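Local coordinates for protein alkaline serine protease (Pseudoalteromonas sp., PDB 1Y9Z) that probably cleaves peptide bonds as a cold-adapted, subtilisin-like serine endopeptidase of an Antarctic bacterium, at residues G305-S310 with L342-K347. Sequence-based numbering, arbitrary orientation.
Sequences GIIVYS and LALKAK
Ile307 and Leu344 join the middle of strand 305-309 to helix 338-345 by a purely apolar contact. The two side chains reach toward each other tip to tip, Ile307 CG2 ending 4.0 Å from Leu344 CD1. CG2, the branch of Ile307 that lies anti to the backbone N, makes the closest approach; CD1 of the CG1 arm is slightly farther from the same Leu344 methyl. Both residues are buried; Ile307 also packs on Ile276, Leu278, Val334 and Val336 of the flanking strands, and Leu344 on Tyr226.

A second apolar patch lies two residues along the strand. Tyr309 holds CG between its backbone N and carbonyl carbon (chi1 65°), and its ring runs out to the helix. Leu342 crosses it at about a right angle, bringing CD2 to 4.2 Å from Tyr309 CE2 in an oblique approach.

Polar groups gather at the phenol end. Lys345 is extended until its last torsion, where chi4 of -66° bends the chain; CE then sits 3.4 Å from Tyr309 OH, and NZ lies 3.2 Å from the same oxygen. Glu259 bridges the two ends: its OE1 forms a salt bridge with Lys345 NZ and its OE2 a hydrogen bond with Tyr309 OH, which should help fix the ring's reach and partly offset the lysine charge.

Strand 305-309 is flanked in parallel by strands 275-280 and 333-336. Helix 338-345 packs on one face of it, while the alternate residues Ile306 and Val308 face helix 291-300, consistent with the inserted beta-barrel domain of this subtilisin-like protease.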
ATOM      1  N   GLY A 305      -4.443  26.562  -6.037  1.00 18.93           N
ATOM      2  CA  GLY A 305      -4.340  25.203  -5.534  1.00 18.64           C
ATOM      3  C   GLY A 305      -5.152  24.323  -6.462  1.00 17.73           C
ATOM      4  O   GLY A 305      -6.086  24.806  -7.100  1.00 17.17           O
ATOM      5  N   ILE A 306      -4.818  23.039  -6.539  1.00 16.82           N
ATOM      6  CA  ILE A 306      -5.535  22.142  -7.439  1.00 16.44           C
ATOM      7  C   ILE A 306      -5.955  20.826  -6.796  1.00 16.21           C
ATOM      8  O   ILE A 306      -5.183  20.200  -6.070  1.00 16.44           O
ATOM      9  CB  ILE A 306      -4.676  21.829  -8.684  1.00 16.18           C
ATOM     10  CG1 ILE A 306      -4.226  23.134  -9.344  1.00 17.20           C
ATOM     11  CG2 ILE A 306      -5.475  20.990  -9.674  1.00 16.61           C
ATOM     12  CD1 ILE A 306      -3.184  22.951 -10.428  1.00 17.35           C
ATOM     13  N   ILE A 307      -7.188  20.415  -7.078  1.00 15.28           N
ATOM     14  CA  ILE A 307      -7.733  19.166  -6.561  1.00 14.86           C
ATOM     15  C   ILE A 307      -8.289  18.349  -7.719  1.00 15.58           C
ATOM     16  O   ILE A 307      -9.298  18.718  -8.318  1.00 16.71           O
ATOM     17  CB  ILE A 307      -8.881  19.406  -5.567  1.00 16.23           C
ATOM     18  CG1 ILE A 307      -8.392  20.249  -4.388  1.00 15.86           C
ATOM     19  CG2 ILE A 307      -9.418  18.069  -5.073  1.00 16.66           C
ATOM     20  CD1 ILE A 307      -9.503  20.679  -3.450  1.00 17.05           C
ATOM     21  N   VAL A 308      -7.624  17.243  -8.032  1.00 14.57           N
ATOM     22  CA  VAL A 308      -8.055  16.366  -9.113  1.00 14.88           C
ATOM     23  C   VAL A 308      -8.813  15.185  -8.524  1.00 15.05           C
ATOM     24  O   VAL A 308      -8.315  14.522  -7.613  1.00 14.85           O
ATOM     25  CB  VAL A 308      -6.846  15.821  -9.902  1.00 14.12           C
ATOM     26  CG1 VAL A 308      -7.318  14.856 -10.981  1.00 14.55           C
ATOM     27  CG2 VAL A 308      -6.062  16.968 -10.516  1.00 15.41           C
ATOM     28  N   TYR A 309     -10.018  14.923  -9.024  1.00 16.11           N
ATOM     29  CA  TYR A 309     -10.780  13.788  -8.525  1.00 16.06           C
ATOM     30  C   TYR A 309     -10.969  12.731  -9.605  1.00 16.78           C
ATOM     31  O   TYR A 309     -11.015  13.037 -10.797  1.00 16.68           O
ATOM     32  CB  TYR A 309     -12.136  14.222  -7.938  1.00 18.07           C
ATOM     33  CG  TYR A 309     -13.139  14.830  -8.895  1.00 17.89           C
ATOM     34  CD1 TYR A 309     -13.058  16.171  -9.271  1.00 17.92           C
ATOM     35  CD2 TYR A 309     -14.213  14.078  -9.372  1.00 18.92           C
ATOM     36  CE1 TYR A 309     -14.027  16.751 -10.094  1.00 19.08           C
ATOM     37  CE2 TYR A 309     -15.186  14.645 -10.195  1.00 18.37           C
ATOM     38  CZ  TYR A 309     -15.088  15.982 -10.550  1.00 19.32           C
ATOM     39  OH  TYR A 309     -16.058  16.553 -11.346  1.00 20.56           O
ATOM     40  N   SER A 310     -11.057  11.481  -9.170  1.00 17.19           N
ATOM     41  CA  SER A 310     -11.203  10.347 -10.073  1.00 17.21           C
ATOM     42  C   SER A 310     -12.407  10.390 -11.002  1.00 17.63           C
ATOM     43  O   SER A 310     -13.476  10.886 -10.641  1.00 17.17           O
ATOM     44  CB  SER A 310     -11.251   9.049  -9.264  1.00 17.33           C
ATOM     45  OG  SER A 310     -10.078   8.895  -8.485  1.00 16.85           O
ATOM     46  N   LEU A 342     -17.024  14.461  -5.866  1.00 20.41           N
ATOM     47  CA  LEU A 342     -18.425  14.817  -6.060  1.00 22.10           C
ATOM     48  C   LEU A 342     -18.969  15.532  -4.830  1.00 22.56           C
ATOM     49  O   LEU A 342     -19.819  16.417  -4.940  1.00 22.80           O
ATOM     50  CB  LEU A 342     -19.259  13.567  -6.353  1.00 23.02           C
ATOM     51  CG  LEU A 342     -18.926  12.819  -7.647  1.00 23.71           C
ATOM     52  CD1 LEU A 342     -19.874  11.640  -7.807  1.00 25.44           C
ATOM     53  CD2 LEU A 342     -19.041  13.757  -8.839  1.00 24.07           C
ATOM     54  N   ALA A 343     -18.474  15.150  -3.658  1.00 22.41           N
ATOM     55  CA  ALA A 343     -18.910  15.769  -2.414  1.00 22.34           C
ATOM     56  C   ALA A 343     -18.429  17.215  -2.379  1.00 22.55           C
ATOM     57  O   ALA A 343     -19.124  18.102  -1.881  1.00 22.77           O
ATOM     58  CB  ALA A 343     -18.358  14.999  -1.219  1.00 22.23           C
ATOM     59  N   LEU A 344     -17.235  17.447  -2.916  1.00 22.21           N
ATOM     60  CA  LEU A 344     -16.661  18.785  -2.954  1.00 22.69           C
ATOM     61  C   LEU A 344     -17.466  19.715  -3.858  1.00 23.59           C
ATOM     62  O   LEU A 344     -17.401  20.935  -3.713  1.00 23.09           O
ATOM     63  CB  LEU A 344     -15.204  18.722  -3.426  1.00 21.99           C
ATOM     64  CG  LEU A 344     -14.213  18.137  -2.415  1.00 21.93           C
ATOM     65  CD1 LEU A 344     -12.862  17.915  -3.078  1.00 21.51           C
ATOM     66  CD2 LEU A 344     -14.085  19.081  -1.224  1.00 22.82           C
ATOM     67  N   LYS A 345     -18.222  19.136  -4.787  1.00 24.45           N
ATOM     68  CA  LYS A 345     -19.045  19.925  -5.701  1.00 25.87           C
ATOM     69  C   LYS A 345     -20.048  20.769  -4.923  1.00 26.61           C
ATOM     70  O   LYS A 345     -20.363  21.895  -5.312  1.00 26.86           O
ATOM     71  CB  LYS A 345     -19.809  19.013  -6.665  1.00 27.05           C
ATOM     72  CG  LYS A 345     -18.980  18.437  -7.798  1.00 27.77           C
ATOM     73  CD  LYS A 345     -19.833  17.517  -8.666  1.00 28.93           C
ATOM     74  CE  LYS A 345     -19.088  17.063  -9.910  1.00 29.52           C
ATOM     75  NZ  LYS A 345     -18.802  18.196 -10.830  1.00 29.98           N
ATOM     76  N   ALA A 346     -20.549  20.213  -3.827  1.00 27.00           N
ATOM     77  CA  ALA A 346     -21.527  20.899  -2.992  1.00 27.42           C
ATOM     78  C   ALA A 346     -20.909  22.044  -2.195  1.00 27.44           C
ATOM     79  O   ALA A 346     -21.627  22.883  -1.647  1.00 27.56           O
ATOM     80  CB  ALA A 346     -22.186  19.906  -2.046  1.00 28.07           C
ATOM     81  N   LYS A 347     -19.583  22.079  -2.134  1.00 26.57           N
ATOM     82  CA  LYS A 347     -18.883  23.119  -1.386  1.00 26.28           C
ATOM     83  C   LYS A 347     -18.299  24.213  -2.275  1.00 25.85           C
ATOM     84  O   LYS A 347     -17.557  25.073  -1.801  1.00 25.63           O
ATOM     85  CB  LYS A 347     -17.768  22.493  -0.545  1.00 25.79           C
ATOM     86  CG  LYS A 347     -18.246  21.404   0.402  1.00 25.66           C
ATOM     87  CD  LYS A 347     -19.321  21.920   1.350  1.00 26.36           C
ATOM     88  CE  LYS A 347     -19.833  20.816   2.257  1.00 27.11           C
ATOM     89  NZ  LYS A 347     -20.908  21.297   3.168  1.00 27.17           N
TER